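NO-binding heme-dependent sensor protein (Shewanella oneidensis, PDB 4U9B) binds heme b and nitric oxide and probably acts as an H-NOX gas sensor that links nitric oxide binding at the heme to signalling. Local coordinates at residues 1-5 / 110-114; 84-88 / 101-105; 127-133 / 171-177. One frame throughout, in Å; residues are numbered along the deposited sequence.

Interaction 1. Residues 1-5 / 110-114; sequences MKGII and YHEPS. With HEM (protoporphyrin IX containing Fe), chain B.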
loop_
_atom_site.group_PDB
_atom_site.type_symbol
_atom_site.label_atom_id
_atom_site.label_comp_id
_atom_site.label_asym_id
_atom_site.label_seq_id
_atom_site.Cartn_x
_atom_site.Cartn_y
_atom_site.Cartn_z
ATOM N N MET A 1 5.036 -9.577 -6.213
ATOM C CA MET A 1 4.973 -8.091 -6.122
ATOM C C MET A 1 5.080 -7.496 -7.522
ATOM O O MET A 1 6.109 -7.632 -8.188
ATOM C CB MET A 1 6.086 -7.558 -5.211
ATOM C CG MET A 1 5.924 -6.097 -4.787
ATOM S SD MET A 1 4.480 -5.775 -3.755
ATOM C CE MET A 1 4.881 -6.722 -2.289
ATOM N N LYS A 2 4.012 -6.848 -7.975
ATOM C CA LYS A 2 3.973 -6.322 -9.333
ATOM C C LYS A 2 4.882 -5.107 -9.474
ATOM O O LYS A 2 5.101 -4.362 -8.518
ATOM C CB LYS A 2 2.539 -5.965 -9.737
ATOM C CG LYS A 2 1.651 -7.175 -10.020
ATOM C CD LYS A 2 2.153 -7.970 -11.220
ATOM C CE LYS A 2 1.279 -9.172 -11.522
ATOM N NZ LYS A 2 1.917 -10.053 -12.546
ATOM N N GLY A 3 5.413 -4.926 -10.678
ATOM C CA GLY A 3 6.357 -3.861 -10.955
ATOM C C GLY A 3 5.821 -2.473 -10.669
ATOM O O GLY A 3 6.593 -1.571 -10.353
ATOM N N ILE A 4 4.507 -2.292 -10.779
ATOM C CA ILE A 4 3.911 -0.982 -10.532
ATOM C C ILE A 4 4.254 -0.506 -9.123
ATOM O O ILE A 4 4.523 0.672 -8.906
ATOM C CB ILE A 4 2.370 -0.990 -10.722
ATOM C CG1 ILE A 4 1.780 0.365 -10.327
ATOM C CG2 ILE A 4 1.716 -2.097 -9.905
ATOM C CD1 ILE A 4 0.388 0.621 -10.885
ATOM N N ILE A 5 4.275 -1.431 -8.173
ATOM C CA ILE A 5 4.600 -1.084 -6.796
ATOM C C ILE A 5 6.036 -0.575 -6.723
ATOM O O ILE A 5 6.312 0.432 -6.070
ATOM C CB ILE A 5 4.422 -2.287 -5.852
ATOM C CG1 ILE A 5 3.006 -2.867 -5.980
ATOM C CG2 ILE A 5 4.716 -1.885 -4.410
ATOM C CD1 ILE A 5 1.885 -1.889 -5.658
ATOM N N TYR A 110 -4.272 -7.226 -14.345
ATOM C CA TYR A 110 -2.981 -7.849 -14.052
ATOM C C TYR A 110 -3.063 -9.368 -14.122
ATOM O O TYR A 110 -4.092 -9.964 -13.794
ATOM C CB TYR A 110 -2.480 -7.428 -12.665
ATOM C CG TYR A 110 -2.092 -5.968 -12.568
ATOM C CD1 TYR A 110 -3.037 -4.995 -12.271
ATOM C CD2 TYR A 110 -0.779 -5.566 -12.771
ATOM C CE1 TYR A 110 -2.685 -3.662 -12.182
ATOM C CE2 TYR A 110 -0.417 -4.237 -12.683
ATOM C CZ TYR A 110 -1.376 -3.288 -12.390
ATOM O OH TYR A 110 -1.019 -1.962 -12.306
ATOM N N HIS A 111 -1.968 -9.990 -14.548
ATOM C CA HIS A 111 -1.869 -11.441 -14.552
ATOM C C HIS A 111 -1.436 -11.948 -13.184
ATOM O O HIS A 111 -0.334 -11.642 -12.719
ATOM C CB HIS A 111 -0.886 -11.921 -15.618
ATOM C CG HIS A 111 -0.758 -13.411 -15.686
ATOM N ND1 HIS A 111 -1.780 -14.225 -16.128
ATOM C CD2 HIS A 111 0.262 -14.236 -15.352
ATOM C CE1 HIS A 111 -1.390 -15.486 -16.072
ATOM N NE2 HIS A 111 -0.156 -15.520 -15.605
ATOM N N GLU A 112 -2.317 -12.715 -12.548
ATOM C CA GLU A 112 -2.025 -13.369 -11.273
ATOM C C GLU A 112 -1.414 -12.422 -10.240
ATOM O O GLU A 112 -0.297 -12.644 -9.768
ATOM C CB GLU A 112 -1.095 -14.561 -11.503
ATOM C CG GLU A 112 -1.748 -15.703 -12.266
ATOM C CD GLU A 112 -0.868 -16.937 -12.350
ATOM O OE1 GLU A 112 0.320 -16.854 -11.971
ATOM O OE2 GLU A 112 -1.368 -17.994 -12.790
ATOM N N PRO A 113 -2.152 -11.365 -9.877
ATOM C CA PRO A 113 -1.671 -10.436 -8.852
ATOM C C PRO A 113 -1.691 -11.082 -7.475
ATOM O O PRO A 113 -2.416 -12.058 -7.282
ATOM C CB PRO A 113 -2.669 -9.279 -8.936
ATOM C CG PRO A 113 -3.935 -9.928 -9.382
ATOM C CD PRO A 113 -3.526 -11.049 -10.307
ATOM N N SER A 114 -0.902 -10.551 -6.545
ATOM C CA SER A 114 -0.896 -11.021 -5.165
ATOM C C SER A 114 -1.482 -9.941 -4.266
ATOM O O SER A 114 -0.775 -9.050 -3.793
ATOM C CB SER A 114 0.519 -11.387 -4.716
ATOM O OG SER A 114 1.004 -12.503 -5.444
HETATM C CHA HEM B . -1.342 -4.256 -3.335
HETATM C CHB HEM B . -4.226 -2.408 0.084
HETATM C CHC HEM B . -6.174 0.618 -3.131
HETATM C CHD HEM B . -4.180 -2.034 -6.667
HETATM C C1A HEM B . -1.832 -3.876 -2.110
HETATM C C2A HEM B . -1.180 -4.060 -0.829
HETATM C C3A HEM B . -1.982 -3.544 0.108
HETATM C C4A HEM B . -3.162 -3.019 -0.541
HETATM C CMA HEM B . -1.724 -3.497 1.624
HETATM C CAA HEM B . 0.193 -4.730 -0.588
HETATM C CBA HEM B . 0.121 -6.237 -0.849
HETATM C CGA HEM B . -0.311 -7.032 0.364
HETATM O O1A HEM B . -0.373 -8.288 0.258
HETATM O O2A HEM B . -0.594 -6.440 1.439
HETATM C C1B HEM B . -4.967 -1.390 -0.462
HETATM C C2B HEM B . -5.801 -0.461 0.268
HETATM C C3B HEM B . -6.358 0.378 -0.626
HETATM C C4B HEM B . -5.862 0.006 -1.939
HETATM C CMB HEM B . -5.974 -0.537 1.802
HETATM C CAB HEM B . -7.319 1.572 -0.415
HETATM C CBB HEM B . -7.473 2.204 0.752
HETATM C C1C HEM B . -5.810 0.163 -4.382
HETATM C C2C HEM B . -6.191 0.763 -5.640
HETATM C C3C HEM B . -5.662 0.042 -6.637
HETATM C C4C HEM B . -4.907 -1.048 -6.034
HETATM C CMC HEM B . -7.072 2.022 -5.778
HETATM C CAC HEM B . -5.852 0.391 -8.136
HETATM C CBC HEM B . -5.547 -0.448 -9.132
HETATM C C1D HEM B . -3.174 -2.791 -6.108
HETATM C C2D HEM B . -2.168 -3.493 -6.868
HETATM C C3D HEM B . -1.285 -4.184 -5.832
HETATM C C4D HEM B . -1.843 -3.838 -4.547
HETATM C CMD HEM B . -2.005 -3.528 -8.400
HETATM C CAD HEM B . -0.052 -5.065 -6.094
HETATM C CBD HEM B . -0.468 -6.526 -6.239
HETATM C CGD HEM B . 0.764 -7.356 -6.484
HETATM O O1D HEM B . 1.872 -6.872 -6.147
HETATM O O2D HEM B . 0.645 -8.497 -7.009
HETATM N NA HEM B . -3.038 -3.229 -1.898
HETATM N NB HEM B . -5.023 -1.077 -1.801
HETATM N NC HEM B . -5.026 -0.941 -4.661
HETATM N ND HEM B . -2.952 -3.017 -4.749
HETATM FE FE HEM B . -4.149 -2.217 -3.288
#
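Two backbone amides bind one heme propionate: Lys-2 N donates to HEM O1D (2.8 Å) and Ser-114 N to HEM O2D (2.6 Å), both nearly linear, so the carboxylate bridges the chain start and the loop following helix 98-109. A direct hydrogen bond joins the segments, Lys-2 NZ to the carbonyl His-111 O at 2.8 Å; this ammonium also serves Ser-41 and Ala-39 O, and Tyr-110 OH is hydrogen-bonded to His-81. The remaining contacts are mostly apolar. The aliphatic part of Lys-2 runs along the loop, with CG 4.0 Å from Tyr-110 CD2 and CE 4.2 Å from Pro-113 CA. Ile-4 CG2 lies 4.1 Å from Tyr-110 CE2. One face of the Tyr-110 ring takes a heme methyl (Tyr-110 CE1 to HEM CMD 3.8 Å), and Ile-5 CD1 sits 3.7 Å from HEM CAD. The arrangement is a propionate-binding corner of the H-NOX heme pocket, complementing the Tyr-132, Ser-134 and Arg-136 hydrogen bonds of the family's YxSxR motif.

Interaction 2. Residues 84-88 / 101-105; sequences VVDKF and VIHLE. With HEM (protoporphyrin IX containing Fe), chain B.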
loop_
_atom_site.group_PDB
_atom_site.type_symbol
_atom_site.label_atom_id
_atom_site.label_comp_id
_atom_site.label_asym_id
_atom_site.label_seq_id
_atom_site.Cartn_x
_atom_site.Cartn_y
_atom_site.Cartn_z
ATOM N N VAL A 84 -10.430 3.102 -12.263
ATOM C CA VAL A 84 -10.811 2.318 -11.096
ATOM C C VAL A 84 -11.241 3.227 -9.947
ATOM O O VAL A 84 -12.305 3.035 -9.358
ATOM C CB VAL A 84 -9.655 1.409 -10.630
ATOM C CG1 VAL A 84 -10.021 0.675 -9.342
ATOM C CG2 VAL A 84 -9.299 0.413 -11.725
ATOM N N VAL A 85 -10.412 4.216 -9.633
ATOM C CA VAL A 85 -10.683 5.109 -8.514
ATOM C C VAL A 85 -11.905 5.985 -8.791
ATOM O O VAL A 85 -12.667 6.295 -7.877
ATOM C CB VAL A 85 -9.465 6.000 -8.204
ATOM C CG1 VAL A 85 -9.757 6.938 -7.037
ATOM C CG2 VAL A 85 -8.255 5.139 -7.883
ATOM N N ASP A 86 -12.091 6.373 -10.052
ATOM C CA ASP A 86 -13.226 7.212 -10.442
ATOM C C ASP A 86 -14.573 6.540 -10.177
ATOM O O ASP A 86 -15.615 7.195 -10.206
ATOM C CB ASP A 86 -13.136 7.583 -11.927
ATOM C CG ASP A 86 -12.059 8.618 -12.215
ATOM O OD1 ASP A 86 -11.556 9.251 -11.263
ATOM O OD2 ASP A 86 -11.725 8.803 -13.404
ATOM N N LYS A 87 -14.556 5.237 -9.927
ATOM C CA LYS A 87 -15.783 4.500 -9.644
ATOM C C LYS A 87 -16.412 4.889 -8.306
ATOM O O LYS A 87 -17.570 4.560 -8.046
ATOM C CB LYS A 87 -15.513 2.995 -9.646
ATOM C CG LYS A 87 -15.247 2.403 -11.017
ATOM C CD LYS A 87 -15.115 0.895 -10.927
ATOM C CE LYS A 87 -15.273 0.234 -12.280
ATOM N NZ LYS A 87 -15.433 -1.237 -12.134
ATOM N N PHE A 88 -15.651 5.586 -7.467
ATOM C CA PHE A 88 -16.071 5.875 -6.097
ATOM C C PHE A 88 -16.310 7.361 -5.863
ATOM O O PHE A 88 -15.472 8.198 -6.201
ATOM C CB PHE A 88 -15.025 5.353 -5.115
ATOM C CG PHE A 88 -14.749 3.889 -5.265
ATOM C CD1 PHE A 88 -15.668 2.952 -4.823
ATOM C CD2 PHE A 88 -13.578 3.447 -5.858
ATOM C CE1 PHE A 88 -15.423 1.603 -4.963
ATOM C CE2 PHE A 88 -13.326 2.097 -6.000
ATOM C CZ PHE A 88 -14.250 1.173 -5.552
ATOM N N VAL A 101 -14.745 -4.383 -5.635
ATOM C CA VAL A 101 -14.434 -3.624 -6.837
ATOM C C VAL A 101 -12.939 -3.596 -7.157
ATOM O O VAL A 101 -12.543 -3.965 -8.258
ATOM C CB VAL A 101 -14.963 -2.182 -6.712
ATOM C CG1 VAL A 101 -14.684 -1.381 -7.974
ATOM C CG2 VAL A 101 -16.456 -2.206 -6.428
ATOM N N ILE A 102 -12.113 -3.163 -6.206
ATOM C CA ILE A 102 -10.675 -3.059 -6.452
ATOM C C ILE A 102 -10.087 -4.419 -6.811
ATOM O O ILE A 102 -9.361 -4.543 -7.797
ATOM C CB ILE A 102 -9.915 -2.496 -5.231
ATOM C CG1 ILE A 102 -10.444 -1.109 -4.844
ATOM C CG2 ILE A 102 -8.408 -2.437 -5.514
ATOM C CD1 ILE A 102 -10.091 -0.007 -5.803
ATOM N N HIS A 103 -10.400 -5.432 -6.006
ATOM C CA HIS A 103 -9.891 -6.786 -6.223
ATOM C C HIS A 103 -10.203 -7.254 -7.641
ATOM O O HIS A 103 -9.334 -7.787 -8.336
ATOM C CB HIS A 103 -10.497 -7.750 -5.199
ATOM C CG HIS A 103 -9.801 -9.076 -5.120
ATOM N ND1 HIS A 103 -8.761 -9.317 -4.250
ATOM C CD2 HIS A 103 -10.006 -10.233 -5.794
ATOM C CE1 HIS A 103 -8.349 -10.566 -4.394
ATOM N NE2 HIS A 103 -9.087 -11.141 -5.325
ATOM N N LEU A 104 -11.442 -7.033 -8.070
ATOM C CA LEU A 104 -11.876 -7.424 -9.405
ATOM C C LEU A 104 -11.093 -6.707 -10.493
ATOM O O LEU A 104 -10.572 -7.339 -11.413
ATOM C CB LEU A 104 -13.369 -7.138 -9.593
ATOM C CG LEU A 104 -13.898 -7.463 -10.994
ATOM C CD1 LEU A 104 -13.929 -8.962 -11.205
ATOM C CD2 LEU A 104 -15.259 -6.857 -11.223
ATOM N N GLU A 105 -11.036 -5.383 -10.402
ATOM C CA GLU A 105 -10.417 -4.585 -11.453
ATOM C C GLU A 105 -8.919 -4.858 -11.554
ATOM O O GLU A 105 -8.351 -4.809 -12.643
ATOM C CB GLU A 105 -10.670 -3.093 -11.215
ATOM C CG GLU A 105 -12.149 -2.690 -11.220
ATOM C CD GLU A 105 -12.875 -3.075 -12.500
ATOM O OE1 GLU A 105 -12.221 -3.175 -13.558
ATOM O OE2 GLU A 105 -14.106 -3.276 -12.444
HETATM C CHA HEM B . -1.342 -4.256 -3.335
HETATM C CHB HEM B . -4.226 -2.408 0.084
HETATM C CHC HEM B . -6.174 0.618 -3.131
HETATM C CHD HEM B . -4.180 -2.034 -6.667
HETATM C C1A HEM B . -1.832 -3.876 -2.110
HETATM C C2A HEM B . -1.180 -4.060 -0.829
HETATM C C3A HEM B . -1.982 -3.544 0.108
HETATM C C4A HEM B . -3.162 -3.019 -0.541
HETATM C CMA HEM B . -1.724 -3.497 1.624
HETATM C CAA HEM B . 0.193 -4.730 -0.588
HETATM C CBA HEM B . 0.121 -6.237 -0.849
HETATM C CGA HEM B . -0.311 -7.032 0.364
HETATM O O1A HEM B . -0.373 -8.288 0.258
HETATM O O2A HEM B . -0.594 -6.440 1.439
HETATM C C1B HEM B . -4.967 -1.390 -0.462
HETATM C C2B HEM B . -5.801 -0.461 0.268
HETATM C C3B HEM B . -6.358 0.378 -0.626
HETATM C C4B HEM B . -5.862 0.006 -1.939
HETATM C CMB HEM B . -5.974 -0.537 1.802
HETATM C CAB HEM B . -7.319 1.572 -0.415
HETATM C CBB HEM B . -7.473 2.204 0.752
HETATM C C1C HEM B . -5.810 0.163 -4.382
HETATM C C2C HEM B . -6.191 0.763 -5.640
HETATM C C3C HEM B . -5.662 0.042 -6.637
HETATM C C4C HEM B . -4.907 -1.048 -6.034
HETATM C CMC HEM B . -7.072 2.022 -5.778
HETATM C CAC HEM B . -5.852 0.391 -8.136
HETATM C CBC HEM B . -5.547 -0.448 -9.132
HETATM C C1D HEM B . -3.174 -2.791 -6.108
HETATM C C2D HEM B . -2.168 -3.493 -6.868
HETATM C C3D HEM B . -1.285 -4.184 -5.832
HETATM C C4D HEM B . -1.843 -3.838 -4.547
HETATM C CMD HEM B . -2.005 -3.528 -8.400
HETATM C CAD HEM B . -0.052 -5.065 -6.094
HETATM C CBD HEM B . -0.468 -6.526 -6.239
HETATM C CGD HEM B . 0.764 -7.356 -6.484
HETATM O O1D HEM B . 1.872 -6.872 -6.147
HETATM O O2D HEM B . 0.645 -8.497 -7.009
HETATM N NA HEM B . -3.038 -3.229 -1.898
HETATM N NB HEM B . -5.023 -1.077 -1.801
HETATM N NC HEM B . -5.026 -0.941 -4.661
HETATM N ND HEM B . -2.952 -3.017 -4.749
HETATM FE FE HEM B . -4.149 -2.217 -3.288
#
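Phe-88 brings its ring against two side chains of helix 98-109, CZ lying 3.5 Å from Val-101 CG1 and CE2 3.9 Å from Ile-102 CD1. That helix is the proximal helix of the H-NOX fold, which carries His-103, the axial ligand of the heme when the iron-histidine bond is intact, and the contact joins it to helix 82-85 and the type I turn Val-85 to Phe-88. Phe-88 N bonds to Val-85 O (3.1 Å) in this turn. Val-84, Lys-87 and Phe-88 all point their CA-to-CB bonds toward helix 98-109. Val-84 CG1 packs on Ile-102 CD1 at 3.6 Å and its CG2 on Glu-105 CB at 3.8 Å. At the exposed edge the Lys-87 chain passes Val-101, CD to CG1 3.8 Å, and ends in a very short salt bridge, NZ to Glu-105 OE2 at 2.5 Å; Glu-105 OE1 pairs with Lys-108. Ile-102 also reaches the heme methyl CMC (CD1 to CMC 3.6 Å) and touches the bound nitric oxide, so this apolar patch continues into the gas site. The iron-histidine bond is broken: His-103 NE2 lies 10.4 Å from HEM FE.

Interaction 3. Residues 127-133 / 171-177; sequences QIALRYS and HCMLIIE. With ZN (zinc ion), chain D; HEM (protoporphyrin IX containing Fe), chain B.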
loop_
_atom_site.group_PDB
_atom_site.type_symbol
_atom_site.label_atom_id
_atom_site.label_comp_id
_atom_site.label_asym_id
_atom_site.label_seq_id
_atom_site.Cartn_x
_atom_site.Cartn_y
_atom_site.Cartn_z
ATOM N N GLN A 127 -18.361 4.044 11.755
ATOM C CA GLN A 127 -16.968 3.619 11.712
ATOM C C GLN A 127 -16.878 2.451 10.741
ATOM O O GLN A 127 -17.861 1.739 10.531
ATOM C CB GLN A 127 -16.454 3.217 13.098
ATOM C CG GLN A 127 -16.419 4.358 14.105
ATOM C CD GLN A 127 -15.883 3.928 15.461
ATOM O OE1 GLN A 127 -15.931 2.751 15.817
ATOM N NE2 GLN A 127 -15.370 4.886 16.225
ATOM N N ILE A 128 -15.707 2.270 10.137
ATOM C CA ILE A 128 -15.464 1.151 9.239
ATOM C C ILE A 128 -14.497 0.176 9.895
ATOM O O ILE A 128 -13.413 0.569 10.308
ATOM C CB ILE A 128 -14.878 1.620 7.890
ATOM C CG1 ILE A 128 -15.821 2.616 7.212
ATOM C CG2 ILE A 128 -14.617 0.425 6.970
ATOM C CD1 ILE A 128 -15.178 3.389 6.072
ATOM N N ALA A 129 -14.901 -1.088 9.992
ATOM C CA ALA A 129 -14.034 -2.145 10.500
ATOM C C ALA A 129 -13.405 -2.893 9.333
ATOM O O ALA A 129 -14.089 -3.614 8.607
ATOM C CB ALA A 129 -14.812 -3.099 11.384
ATOM N N LEU A 130 -12.100 -2.713 9.160
ATOM C CA LEU A 130 -11.388 -3.285 8.029
ATOM C C LEU A 130 -10.443 -4.393 8.478
ATOM O O LEU A 130 -9.453 -4.137 9.161
ATOM C CB LEU A 130 -10.612 -2.191 7.292
ATOM C CG LEU A 130 -10.222 -2.497 5.845
ATOM C CD1 LEU A 130 -11.455 -2.688 4.966
ATOM C CD2 LEU A 130 -9.352 -1.386 5.290
ATOM N N ARG A 131 -10.766 -5.626 8.098
ATOM C CA ARG A 131 -9.911 -6.766 8.398
ATOM C C ARG A 131 -8.850 -6.895 7.318
ATOM O O ARG A 131 -9.162 -6.825 6.130
ATOM C CB ARG A 131 -10.726 -8.056 8.494
ATOM C CG ARG A 131 -9.902 -9.280 8.874
ATOM C CD ARG A 131 -10.674 -10.571 8.639
ATOM N NE ARG A 131 -9.913 -11.751 9.050
ATOM C CZ ARG A 131 -9.072 -12.428 8.270
ATOM N NH1 ARG A 131 -8.863 -12.058 7.010
ATOM N NH2 ARG A 131 -8.434 -13.486 8.753
ATOM N N TYR A 132 -7.602 -7.080 7.738
ATOM C CA TYR A 132 -6.485 -7.263 6.822
ATOM C C TYR A 132 -5.750 -8.559 7.138
ATOM O O TYR A 132 -5.460 -8.852 8.296
ATOM C CB TYR A 132 -5.521 -6.077 6.904
ATOM C CG TYR A 132 -4.236 -6.280 6.135
ATOM C CD1 TYR A 132 -3.141 -6.899 6.723
ATOM C CD2 TYR A 132 -4.116 -5.851 4.820
ATOM C CE1 TYR A 132 -1.970 -7.091 6.025
ATOM C CE2 TYR A 132 -2.942 -6.038 4.112
ATOM C CZ TYR A 132 -1.874 -6.659 4.719
ATOM O OH TYR A 132 -0.698 -6.849 4.023
ATOM N N SER A 133 -5.455 -9.330 6.097
ATOM C CA SER A 133 -4.637 -10.532 6.225
ATOM C C SER A 133 -3.789 -10.700 4.971
ATOM O O SER A 133 -4.292 -10.533 3.862
ATOM C CB SER A 133 -5.516 -11.764 6.436
ATOM O OG SER A 133 -4.742 -12.869 6.849
ATOM N N HIS A 171 -4.407 -11.880 11.759
ATOM C CA HIS A 171 -5.012 -10.813 10.974
ATOM C C HIS A 171 -4.826 -9.486 11.690
ATOM O O HIS A 171 -4.483 -9.455 12.875
ATOM C CB HIS A 171 -6.506 -11.073 10.753
ATOM C CG HIS A 171 -7.329 -10.920 11.994
ATOM N ND1 HIS A 171 -7.458 -11.925 12.928
ATOM C CD2 HIS A 171 -8.056 -9.877 12.460
ATOM C CE1 HIS A 171 -8.234 -11.508 13.914
ATOM N NE2 HIS A 171 -8.607 -10.268 13.655
ATOM N N CYS A 172 -5.053 -8.398 10.963
ATOM C CA CYS A 172 -5.115 -7.068 11.556
ATOM C C CYS A 172 -6.538 -6.552 11.481
ATOM O O CYS A 172 -7.290 -6.907 10.574
ATOM C CB CYS A 172 -4.182 -6.092 10.843
ATOM S SG CYS A 172 -2.477 -6.635 10.722
ATOM N N MET A 173 -6.890 -5.708 12.440
ATOM C CA MET A 173 -8.177 -5.033 12.458
ATOM C C MET A 173 -7.944 -3.533 12.518
ATOM O O MET A 173 -7.432 -3.013 13.511
ATOM C CB MET A 173 -9.018 -5.493 13.649
ATOM C CG MET A 173 -10.439 -4.955 13.648
ATOM S SD MET A 173 -11.345 -5.338 12.130
ATOM C CE MET A 173 -11.188 -7.120 12.087
ATOM N N LEU A 174 -8.291 -2.854 11.431
ATOM C CA LEU A 174 -8.155 -1.410 11.340
ATOM C C LEU A 174 -9.528 -0.763 11.434
ATOM O O LEU A 174 -10.349 -0.897 10.526
ATOM C CB LEU A 174 -7.463 -1.007 10.034
ATOM C CG LEU A 174 -5.945 -1.224 9.972
ATOM C CD1 LEU A 174 -5.588 -2.699 10.015
ATOM C CD2 LEU A 174 -5.363 -0.578 8.726
ATOM N N ILE A 175 -9.776 -0.078 12.544
ATOM C CA ILE A 175 -11.026 0.642 12.734
ATOM C C ILE A 175 -10.837 2.073 12.261
ATOM O O ILE A 175 -10.015 2.813 12.802
ATOM C CB ILE A 175 -11.483 0.633 14.206
ATOM C CG1 ILE A 175 -11.558 -0.802 14.736
ATOM C CG2 ILE A 175 -12.828 1.342 14.356
ATOM C CD1 ILE A 175 -12.442 -1.733 13.922
ATOM N N ILE A 176 -11.604 2.447 11.246
ATOM C CA ILE A 176 -11.518 3.771 10.652
ATOM C C ILE A 176 -12.692 4.632 11.105
ATOM O O ILE A 176 -13.853 4.271 10.903
ATOM C CB ILE A 176 -11.508 3.692 9.113
ATOM C CG1 ILE A 176 -10.444 2.700 8.631
ATOM C CG2 ILE A 176 -11.255 5.069 8.506
ATOM C CD1 ILE A 176 -10.714 2.153 7.252
ATOM N N GLU A 177 -12.375 5.763 11.728
ATOM C CA GLU A 177 -13.382 6.739 12.123
ATOM C C GLU A 177 -13.257 7.987 11.262
ATOM O O GLU A 177 -12.205 8.627 11.232
ATOM C CB GLU A 177 -13.237 7.101 13.600
ATOM C CG GLU A 177 -14.310 8.057 14.102
ATOM C CD GLU A 177 -14.197 8.336 15.586
ATOM O OE1 GLU A 177 -14.991 7.762 16.361
ATOM O OE2 GLU A 177 -13.318 9.130 15.980
HETATM ZN ZN ZN D . -1.171 -4.936 11.582
HETATM C CHA HEM B . -1.342 -4.256 -3.335
HETATM C CHB HEM B . -4.226 -2.408 0.084
HETATM C CHC HEM B . -6.174 0.618 -3.131
HETATM C CHD HEM B . -4.180 -2.034 -6.667
HETATM C C1A HEM B . -1.832 -3.876 -2.110
HETATM C C2A HEM B . -1.180 -4.060 -0.829
HETATM C C3A HEM B . -1.982 -3.544 0.108
HETATM C C4A HEM B . -3.162 -3.019 -0.541
HETATM C CMA HEM B . -1.724 -3.497 1.624
HETATM C CAA HEM B . 0.193 -4.730 -0.588
HETATM C CBA HEM B . 0.121 -6.237 -0.849
HETATM C CGA HEM B . -0.311 -7.032 0.364
HETATM O O1A HEM B . -0.373 -8.288 0.258
HETATM O O2A HEM B . -0.594 -6.440 1.439
HETATM C C1B HEM B . -4.967 -1.390 -0.462
HETATM C C2B HEM B . -5.801 -0.461 0.268
HETATM C C3B HEM B . -6.358 0.378 -0.626
HETATM C C4B HEM B . -5.862 0.006 -1.939
HETATM C CMB HEM B . -5.974 -0.537 1.802
HETATM C CAB HEM B . -7.319 1.572 -0.415
HETATM C CBB HEM B . -7.473 2.204 0.752
HETATM C C1C HEM B . -5.810 0.163 -4.382
HETATM C C2C HEM B . -6.191 0.763 -5.640
HETATM C C3C HEM B . -5.662 0.042 -6.637
HETATM C C4C HEM B . -4.907 -1.048 -6.034
HETATM C CMC HEM B . -7.072 2.022 -5.778
HETATM C CAC HEM B . -5.852 0.391 -8.136
HETATM C CBC HEM B . -5.547 -0.448 -9.132
HETATM C C1D HEM B . -3.174 -2.791 -6.108
HETATM C C2D HEM B . -2.168 -3.493 -6.868
HETATM C C3D HEM B . -1.285 -4.184 -5.832
HETATM C C4D HEM B . -1.843 -3.838 -4.547
HETATM C CMD HEM B . -2.005 -3.528 -8.400
HETATM C CAD HEM B . -0.052 -5.065 -6.094
HETATM C CBD HEM B . -0.468 -6.526 -6.239
HETATM C CGD HEM B . 0.764 -7.356 -6.484
HETATM O O1D HEM B . 1.872 -6.872 -6.147
HETATM O O2D HEM B . 0.645 -8.497 -7.009
HETATM N NA HEM B . -3.038 -3.229 -1.898
HETATM N NB HEM B . -5.023 -1.077 -1.801
HETATM N NC HEM B . -5.026 -0.941 -4.661
HETATM N ND HEM B . -2.952 -3.017 -4.749
HETATM FE FE HEM B . -4.149 -2.217 -3.288
#
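The four-stranded antiparallel sheet of the H-NOX domain has strands 128-133 and 172-179 at its centre, and this pair carries a heme-binding tyrosine and a zinc-ligating cysteine opposite each other. The segments run antiparallel at 157°, their axes 4.7 Å apart. Three hydrogen-bonded pairs knit them: Ile-128 N to Ile-176 O and Ile-176 N to Ile-128 O, both 2.8 Å; Leu-130 N to Leu-174 O and Leu-174 N to Leu-130 O, both 2.9 Å; Tyr-132 N to Cys-172 O at 2.9 Å and Cys-172 N to Tyr-132 O at 2.7 Å. The side chains of these pairs share the buried face, where Leu-130, Leu-174 and Ile-176 meet Leu-146 of helix 139-152. On the opposite face the non-hydrogen-bonded pairs bring Ala-129 CB to Ile-175 CD1 (3.7 Å) and Arg-131 CB to Met-173 CE (3.7 Å), while His-171 CB lies over the Arg-131 guanidinium. Gln-127 NE2 adds a side-chain hydrogen bond to Glu-177 OE1 (2.9 Å). At the other end Tyr-132 OH donates to HEM O2A at 2.6 Å. Cys-172 SG, in an oblique sulfur-aromatic contact 5.3 Å from the Tyr-132 ring centroid, binds ZN at 2.3 Å; Cys-139, His-161 and Cys-164 complete the site. Since Tyr-132 and Cys-172 are direct partners in the ladder, the propionate anchor and the zinc site share one backbone pairing, whose two main-chain hydrogen bonds place the hydroxyl and the thiolate on neighbouring strands, on the same face of the sheet.

Overall arrangement
Heme is the common element: each of the three interactions touches it. Interaction 1 holds one propionate and interaction 3 the other, through Tyr-132; the centres of interactions 1 and 3 are 24 Å apart. Interaction 2 borders the ring at the methyl CMC and the bound nitric oxide. Interactions 1 and 2 lie closest, centres 16 Å and nearest atoms about 5 Å apart, and each has one segment at helix 98-109, 101-105 within the helix and 110-114 in the loop just beyond. Interactions 2 and 3 have centres 19 Å apart. Along the sequence interaction 2 falls between the two segments of interaction 1, and interaction 3 follows both. HEM FE and ZN are separated by 15.4 Å.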